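Local coordinates for gamma-glutamyltranspeptidase (Streptomyces lincolnensis, PDB 6J3A), which is a homologue of LmbA in the gamma-glutamyltranspeptidase family of N-terminal nucleophile hydrolases and probably transfers or cleaves gamma-glutamyl-type amide groups, at residues Leu95-Pro109 / Pro455-Glu467. Numbering follows the deposited sequence.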
ATOM      1  N   LEU A  95     -38.711  23.100 -16.243  1.00 37.74           N
ATOM      2  CA  LEU A  95     -37.469  22.948 -15.508  1.00 39.31           C
ATOM      3  C   LEU A  95     -36.691  24.255 -15.548  1.00 40.20           C
ATOM      4  O   LEU A  95     -36.658  24.938 -16.570  1.00 40.28           O
ATOM      5  CB  LEU A  95     -36.631  21.807 -16.106  1.00 38.72           C
ATOM      6  CG  LEU A  95     -37.203  20.380 -15.952  1.00 39.57           C
ATOM      7  CD1 LEU A  95     -36.478  19.362 -16.837  1.00 38.65           C
ATOM      8  CD2 LEU A  95     -37.195  19.921 -14.494  1.00 38.54           C
ATOM      9  N   ASP A  96     -36.089  24.604 -14.418  1.00 42.23           N
ATOM     10  CA  ASP A  96     -35.161  25.740 -14.344  1.00 44.74           C
ATOM     11  C   ASP A  96     -33.704  25.288 -14.355  1.00 41.91           C
ATOM     12  O   ASP A  96     -32.844  25.963 -14.914  1.00 38.92           O
ATOM     13  CB  ASP A  96     -35.457  26.579 -13.098  1.00 47.95           C
ATOM     14  CG  ASP A  96     -36.647  27.503 -13.289  1.00 51.82           C
ATOM     15  OD1 ASP A  96     -37.475  27.281 -14.210  1.00 53.04           O
ATOM     16  OD2 ASP A  96     -36.747  28.467 -12.504  1.00 58.13           O
ATOM     17  N   LEU A  97     -33.448  24.148 -13.724  1.00 40.21           N
ATOM     18  CA  LEU A  97     -32.146  23.502 -13.726  1.00 39.13           C
ATOM     19  C   LEU A  97     -32.285  22.150 -14.397  1.00 38.75           C
ATOM     20  O   LEU A  97     -33.372  21.564 -14.417  1.00 39.39           O
ATOM     21  CB  LEU A  97     -31.666  23.298 -12.292  1.00 37.73           C
ATOM     22  CG  LEU A  97     -31.556  24.567 -11.444  1.00 38.25           C
ATOM     23  CD1 LEU A  97     -31.519  24.237  -9.959  1.00 38.63           C
ATOM     24  CD2 LEU A  97     -30.320  25.356 -11.849  1.00 38.88           C
ATOM     25  N   VAL A  98     -31.181  21.650 -14.940  1.00 38.09           N
ATOM     26  CA  VAL A  98     -31.128  20.273 -15.407  1.00 37.76           C
ATOM     27  C   VAL A  98     -31.200  19.374 -14.169  1.00 37.75           C
ATOM     28  O   VAL A  98     -30.515  19.634 -13.182  1.00 41.73           O
ATOM     29  CB  VAL A  98     -29.843  19.979 -16.194  1.00 38.06           C
ATOM     30  CG1 VAL A  98     -29.731  18.489 -16.532  1.00 38.81           C
ATOM     31  CG2 VAL A  98     -29.802  20.805 -17.469  1.00 37.59           C
ATOM     32  N   PRO A  99     -32.037  18.328 -14.210  1.00 36.07           N
ATOM     33  CA  PRO A  99     -32.143  17.454 -13.040  1.00 35.28           C
ATOM     34  C   PRO A  99     -30.846  16.724 -12.665  1.00 34.35           C
ATOM     35  O   PRO A  99     -30.037  16.400 -13.533  1.00 33.87           O
ATOM     36  CB  PRO A  99     -33.213  16.433 -13.454  1.00 35.91           C
ATOM     37  CG  PRO A  99     -33.984  17.073 -14.552  1.00 36.22           C
ATOM     38  CD  PRO A  99     -33.037  18.003 -15.246  1.00 36.43           C
ATOM     39  N   GLY A 100     -30.677  16.461 -11.370  1.00 33.56           N
ATOM     40  CA  GLY A 100     -29.557  15.678 -10.870  1.00 32.67           C
ATOM     41  C   GLY A 100     -29.602  14.216 -11.275  1.00 32.13           C
ATOM     42  O   GLY A 100     -28.570  13.544 -11.288  1.00 31.12           O
ATOM     43  N   THR A 101     -30.795  13.718 -11.590  1.00 31.58           N
ATOM     44  CA  THR A 101     -30.990  12.314 -11.933  1.00 31.33           C
ATOM     45  C   THR A 101     -31.763  12.132 -13.230  1.00 30.65           C
ATOM     46  O   THR A 101     -32.252  13.086 -13.820  1.00 31.95           O
ATOM     47  CB  THR A 101     -31.752  11.629 -10.805  1.00 32.12           C
ATOM     48  OG1 THR A 101     -33.003  12.296 -10.615  1.00 32.49           O
ATOM     49  CG2 THR A 101     -30.940  11.693  -9.498  1.00 32.84           C
ATOM     50  N   GLY A 102     -31.857  10.894 -13.682  1.00 30.01           N
ATOM     51  CA  GLY A 102     -32.738  10.568 -14.790  1.00 30.16           C
ATOM     52  C   GLY A 102     -32.071  10.763 -16.137  1.00 29.85           C
ATOM     53  O   GLY A 102     -30.960  11.273 -16.195  1.00 29.94           O
ATOM     54  N   PRO A 103     -32.754  10.351 -17.228  1.00 30.35           N
ATOM     55  CA  PRO A 103     -32.190  10.326 -18.573  1.00 30.73           C
ATOM     56  C   PRO A 103     -32.065  11.694 -19.250  1.00 31.21           C
ATOM     57  O   PRO A 103     -31.369  11.787 -20.260  1.00 32.48           O
ATOM     58  CB  PRO A 103     -33.150   9.413 -19.342  1.00 30.38           C
ATOM     59  CG  PRO A 103     -34.450   9.593 -18.663  1.00 30.49           C
ATOM     60  CD  PRO A 103     -34.148   9.874 -17.223  1.00 30.56           C
ATOM     61  N   LEU A 104     -32.711  12.735 -18.711  1.00 30.55           N
ATOM     62  CA  LEU A 104     -32.486  14.113 -19.201  1.00 30.38           C
ATOM     63  C   LEU A 104     -31.086  14.644 -18.861  1.00 29.47           C
ATOM     64  O   LEU A 104     -30.580  15.521 -19.550  1.00 29.21           O
ATOM     65  CB  LEU A 104     -33.533  15.105 -18.666  1.00 30.71           C
ATOM     66  CG  LEU A 104     -34.959  15.047 -19.220  1.00 30.62           C
ATOM     67  CD1 LEU A 104     -35.852  15.938 -18.369  1.00 30.81           C
ATOM     68  CD2 LEU A 104     -35.008  15.476 -20.676  1.00 30.44           C
ATOM     69  N   ALA A 105     -30.481  14.128 -17.795  1.00 28.73           N
ATOM     70  CA  ALA A 105     -29.130  14.529 -17.377  1.00 28.64           C
ATOM     71  C   ALA A 105     -28.007  13.779 -18.111  1.00 27.94           C
ATOM     72  O   ALA A 105     -26.852  14.210 -18.085  1.00 27.87           O
ATOM     73  CB  ALA A 105     -28.983  14.372 -15.868  1.00 28.16           C
ATOM     74  N   ALA A 106     -28.341  12.668 -18.762  1.00 28.74           N
ATOM     75  CA  ALA A 106     -27.346  11.859 -19.498  1.00 29.29           C
ATOM     76  C   ALA A 106     -26.757  12.570 -20.714  1.00 29.18           C
ATOM     77  O   ALA A 106     -27.492  12.945 -21.633  1.00 29.80           O
ATOM     78  CB  ALA A 106     -27.960  10.538 -19.945  1.00 28.78           C
ATOM     79  N   ALA A 107     -25.437  12.743 -20.717  1.00 28.09           N
ATOM     80  CA  ALA A 107     -24.724  13.096 -21.943  1.00 28.41           C
ATOM     81  C   ALA A 107     -24.485  11.803 -22.707  1.00 28.18           C
ATOM     82  O   ALA A 107     -24.673  10.723 -22.150  1.00 28.62           O
ATOM     83  CB  ALA A 107     -23.410  13.778 -21.618  1.00 28.24           C
ATOM     84  N   VAL A 108     -24.071  11.897 -23.970  1.00 28.14           N
ATOM     85  CA  VAL A 108     -23.709  10.698 -24.745  1.00 28.75           C
ATOM     86  C   VAL A 108     -22.575  10.007 -23.972  1.00 29.41           C
ATOM     87  O   VAL A 108     -21.619  10.668 -23.599  1.00 30.63           O
ATOM     88  CB  VAL A 108     -23.220  11.035 -26.181  1.00 28.56           C
ATOM     89  CG1 VAL A 108     -22.719   9.786 -26.902  1.00 28.34           C
ATOM     90  CG2 VAL A 108     -24.318  11.684 -27.008  1.00 28.50           C
ATOM     91  N   PRO A 109     -22.690   8.696 -23.691  1.00 29.59           N
ATOM     92  CA  PRO A 109     -21.588   8.048 -22.957  1.00 29.95           C
ATOM     93  C   PRO A 109     -20.260   8.107 -23.702  1.00 29.99           C
ATOM     94  O   PRO A 109     -20.195   7.707 -24.863  1.00 32.68           O
ATOM     95  CB  PRO A 109     -22.063   6.607 -22.804  1.00 29.97           C
ATOM     96  CG  PRO A 109     -23.551   6.711 -22.812  1.00 30.34           C
ATOM     97  CD  PRO A 109     -23.895   7.852 -23.726  1.00 29.72           C
ATOM     98  N   PRO A 455     -26.260   1.912 -15.418  1.00 27.77           N
ATOM     99  CA  PRO A 455     -27.058   3.040 -15.873  1.00 27.11           C
ATOM    100  C   PRO A 455     -26.321   4.047 -16.761  1.00 27.32           C
ATOM    101  O   PRO A 455     -25.104   4.012 -16.899  1.00 25.77           O
ATOM    102  CB  PRO A 455     -27.437   3.725 -14.560  1.00 27.17           C
ATOM    103  CG  PRO A 455     -26.277   3.470 -13.658  1.00 27.59           C
ATOM    104  CD  PRO A 455     -25.586   2.226 -14.140  1.00 27.79           C
ATOM    105  N   LEU A 456     -27.108   4.952 -17.328  1.00 28.80           N
ATOM    106  CA  LEU A 456     -26.607   6.148 -17.992  1.00 29.31           C
ATOM    107  C   LEU A 456     -26.106   7.211 -17.006  1.00 29.29           C
ATOM    108  O   LEU A 456     -26.445   7.209 -15.805  1.00 28.79           O
ATOM    109  CB  LEU A 456     -27.706   6.756 -18.866  1.00 30.18           C
ATOM    110  CG  LEU A 456     -28.005   6.000 -20.164  1.00 30.62           C
ATOM    111  CD1 LEU A 456     -29.409   6.311 -20.656  1.00 31.35           C
ATOM    112  CD2 LEU A 456     -26.986   6.345 -21.235  1.00 30.60           C
ATOM    113  N   GLY A 457     -25.313   8.129 -17.552  1.00 28.13           N
ATOM    114  CA  GLY A 457     -24.681   9.187 -16.776  1.00 27.94           C
ATOM    115  C   GLY A 457     -25.608  10.341 -16.467  1.00 27.42           C
ATOM    116  O   GLY A 457     -26.798  10.281 -16.762  1.00 28.44           O
ATOM    117  N   THR A 458     -25.056  11.384 -15.856  1.00 26.53           N
ATOM    118  CA  THR A 458     -25.823  12.562 -15.455  1.00 26.44           C
ATOM    119  C   THR A 458     -25.028  13.870 -15.591  1.00 26.49           C
ATOM    120  O   THR A 458     -25.231  14.805 -14.803  1.00 25.62           O
ATOM    121  CB  THR A 458     -26.270  12.435 -13.990  1.00 26.37           C
ATOM    122  OG1 THR A 458     -25.118  12.257 -13.155  1.00 26.30           O
ATOM    123  CG2 THR A 458     -27.241  11.258 -13.808  1.00 26.75           C
ATOM    124  N   ARG A 459     -24.144  13.949 -16.588  1.00 26.28           N
ATOM    125  CA  ARG A 459     -23.197  15.077 -16.663  1.00 26.59           C
ATOM    126  C   ARG A 459     -23.812  16.361 -17.213  1.00 26.76           C
ATOM    127  O   ARG A 459     -23.334  17.452 -16.897  1.00 27.70           O
ATOM    128  CB  ARG A 459     -21.944  14.704 -17.454  1.00 26.64           C
ATOM    129  CG  ARG A 459     -20.717  15.598 -17.228  1.00 26.95           C
ATOM    130  CD  ARG A 459     -20.166  15.570 -15.809  1.00 27.43           C
ATOM    131  NE  ARG A 459     -19.833  14.214 -15.384  1.00 27.80           N
ATOM    132  CZ  ARG A 459     -19.324  13.874 -14.206  1.00 28.57           C
ATOM    133  NH1 ARG A 459     -19.069  14.791 -13.280  1.00 29.04           N
ATOM    134  NH2 ARG A 459     -19.079  12.592 -13.947  1.00 29.73           N
ATOM    135  N   LEU A 460     -24.885  16.250 -17.996  1.00 26.65           N
ATOM    136  CA  LEU A 460     -25.616  17.449 -18.457  1.00 26.47           C
ATOM    137  C   LEU A 460     -26.161  18.305 -17.316  1.00 25.81           C
ATOM    138  O   LEU A 460     -26.523  19.458 -17.531  1.00 25.80           O
ATOM    139  CB  LEU A 460     -26.749  17.089 -19.425  1.00 26.31           C
ATOM    140  CG  LEU A 460     -26.320  16.328 -20.681  1.00 26.60           C
ATOM    141  CD1 LEU A 460     -27.507  16.027 -21.576  1.00 27.11           C
ATOM    142  CD2 LEU A 460     -25.290  17.112 -21.466  1.00 26.69           C
ATOM    143  N   GLN A 461     -26.194  17.757 -16.104  1.00 26.07           N
ATOM    144  CA  GLN A 461     -26.578  18.526 -14.922  1.00 27.61           C
ATOM    145  C   GLN A 461     -25.750  19.775 -14.677  1.00 28.29           C
ATOM    146  O   GLN A 461     -26.203  20.687 -13.995  1.00 28.92           O
ATOM    147  CB  GLN A 461     -26.594  17.641 -13.673  1.00 27.56           C
ATOM    148  CG  GLN A 461     -25.264  17.431 -12.980  1.00 28.14           C
ATOM    149  CD  GLN A 461     -25.429  16.578 -11.748  1.00 28.37           C
ATOM    150  OE1 GLN A 461     -25.792  17.077 -10.677  1.00 29.57           O
ATOM    151  NE2 GLN A 461     -25.186  15.280 -11.890  1.00 27.51           N
ATOM    152  N   MET A 462     -24.539  19.800 -15.226  1.00 29.83           N
ATOM    153  CA  MET A 462     -23.603  20.897 -15.039  1.00 30.77           C
ATOM    154  C   MET A 462     -23.768  22.064 -16.015  1.00 31.55           C
ATOM    155  O   MET A 462     -23.194  23.131 -15.797  1.00 32.92           O
ATOM    156  CB  MET A 462     -22.184  20.340 -15.114  1.00 31.32           C
ATOM    157  CG  MET A 462     -21.973  19.145 -14.187  1.00 31.22           C
ATOM    158  SD  MET A 462     -20.249  18.836 -13.788  1.00 30.09           S
ATOM    159  CE  MET A 462     -20.465  17.733 -12.409  1.00 30.47           C
ATOM    160  N   THR A 463     -24.561  21.875 -17.065  1.00 31.65           N
ATOM    161  CA  THR A 463     -24.904  22.954 -17.990  1.00 30.41           C
ATOM    162  C   THR A 463     -25.960  23.863 -17.376  1.00 30.63           C
ATOM    163  O   THR A 463     -26.496  23.586 -16.302  1.00 29.19           O
ATOM    164  CB  THR A 463     -25.493  22.401 -19.291  1.00 30.22           C
ATOM    165  OG1 THR A 463     -26.681  21.665 -18.989  1.00 29.37           O
ATOM    166  CG2 THR A 463     -24.506  21.501 -19.997  1.00 30.60           C
ATOM    167  N   TRP A 464     -26.258  24.944 -18.084  1.00 31.56           N
ATOM    168  CA  TRP A 464     -27.310  25.870 -17.690  1.00 32.26           C
ATOM    169  C   TRP A 464     -28.480  25.874 -18.666  1.00 33.26           C
ATOM    170  O   TRP A 464     -28.277  25.867 -19.886  1.00 31.94           O
ATOM    171  CB  TRP A 464     -26.745  27.274 -17.623  1.00 32.07           C
ATOM    172  CG  TRP A 464     -25.763  27.492 -16.528  1.00 30.75           C
ATOM    173  CD1 TRP A 464     -24.457  27.850 -16.668  1.00 29.71           C
ATOM    174  CD2 TRP A 464     -26.012  27.397 -15.121  1.00 30.03           C
ATOM    175  NE1 TRP A 464     -23.872  27.992 -15.435  1.00 30.14           N
ATOM    176  CE2 TRP A 464     -24.801  27.721 -14.463  1.00 29.40           C
ATOM    177  CE3 TRP A 464     -27.142  27.084 -14.350  1.00 29.43           C
ATOM    178  CZ2 TRP A 464     -24.680  27.735 -13.063  1.00 28.01           C
ATOM    179  CZ3 TRP A 464     -27.021  27.103 -12.950  1.00 29.03           C
ATOM    180  CH2 TRP A 464     -25.792  27.423 -12.328  1.00 28.33           C
ATOM    181  N   LEU A 465     -29.694  25.909 -18.109  1.00 34.31           N
ATOM    182  CA  LEU A 465     -30.917  26.097 -18.888  1.00 36.06           C
ATOM    183  C   LEU A 465     -31.174  27.590 -19.124  1.00 38.26           C
ATOM    184  O   LEU A 465     -32.062  28.207 -18.522  1.00 40.62           O
ATOM    185  CB  LEU A 465     -32.102  25.433 -18.184  1.00 35.34           C
ATOM    186  CG  LEU A 465     -31.996  23.925 -17.963  1.00 34.88           C
ATOM    187  CD1 LEU A 465     -33.286  23.401 -17.370  1.00 34.35           C
ATOM    188  CD2 LEU A 465     -31.687  23.166 -19.249  1.00 34.86           C
ATOM    189  N   GLU A 466     -30.382  28.151 -20.030  1.00 39.68           N
ATOM    190  CA  GLU A 466     -30.353  29.587 -20.292  1.00 38.71           C
ATOM    191  C   GLU A 466     -29.459  29.774 -21.488  1.00 38.85           C
ATOM    192  O   GLU A 466     -28.343  29.261 -21.497  1.00 39.41           O
ATOM    193  CB  GLU A 466     -29.776  30.338 -19.096  1.00 38.36           C
ATOM    194  CG  GLU A 466     -29.835  31.850 -19.195  1.00 38.50           C
ATOM    195  CD  GLU A 466     -29.467  32.534 -17.884  1.00 39.53           C
ATOM    196  OE1 GLU A 466     -29.314  31.849 -16.851  1.00 37.43           O
ATOM    197  OE2 GLU A 466     -29.316  33.772 -17.869  1.00 41.71           O
ATOM    198  N   GLU A 467     -29.947  30.495 -22.491  1.00 40.17           N
ATOM    199  CA  GLU A 467     -29.209  30.687 -23.736  1.00 40.25           C
ATOM    200  C   GLU A 467     -28.114  31.751 -23.624  1.00 39.05           C
ATOM    201  O   GLU A 467     -28.094  32.555 -22.683  1.00 36.95           O
ATOM    202  CB  GLU A 467     -30.171  31.032 -24.882  1.00 42.31           C
ATOM    203  CG  GLU A 467     -31.011  29.858 -25.384  1.00 44.83           C
ATOM    204  CD  GLU A 467     -30.219  28.820 -26.184  1.00 47.08           C
ATOM    205  OE1 GLU A 467     -30.857  27.980 -26.850  1.00 50.18           O
ATOM    206  OE2 GLU A 467     -28.968  28.824 -26.164  1.00 49.54           O
TER
HETATM  207  O   HOH W   1     -26.003  12.920 -10.833  1.00 26.78           O
HETATM  208  O   HOH W   2     -23.415  11.713 -18.804  1.00 19.52           O
HETATM  209  O   HOH W   3     -23.754   9.156 -20.063  1.00 42.39           O
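In this N-terminal nucleophile (Ntn) hydrolase fold, two long connecting loops meet along a buried seam: loop 95-109, which runs from helix 87-92 to helix 111-122, and loop 455-467, whose 3-10 turn at 459-462 lies against the type I beta turn G102-A105. One direct hydrogen bond joins them, L460 N to A105 O at 2.8 Å; it lies in the carbonyl plane but is bent at the hydrogen (138°), and the same oxygen receives a CA-H contact from T458. With CG of L460 anti to its carbonyl carbon (chi1 -58°), the side chain rises past A105 O, bringing CD1 over the A106 carbonyl and CD2 to 3.8 Å from A107 CB, while Y90 of helix 87-92 also touches it. An alanine here removes CG and both methyls and would probably open a gap beside the A106 carbonyl and A107 CB. Further along, V98 points into 455-467: CG1 sits 3.5 Å from Q461 CA in the 3-10 turn, and CG2 meets CD2 of L465 beyond it, whose side chain crosses that of V98 at about a right angle. The L460 carbonyl oxygen beside V98 is satisfied within its own loop by T463 N and T463 OG1. L465, centre of an inverse gamma turn, also sets CB against D96 O and CD1 against the L97 carbonyl carbon. L97 CD2 comes to the W464 ring at its edge, near the ring plane; the indole NE1 is bonded to E317. Polar bridging is concentrated at the other end. Q461 NE2 donates to T458 O and to a water, and that water donates to G100 O at 2.7 Å and also bonds T458 OG1. A second water accepts from both A107 N and R459 N, and a third accepts from G457 N and donates to A107 O, its oxygen 2.8 Å from A107 O.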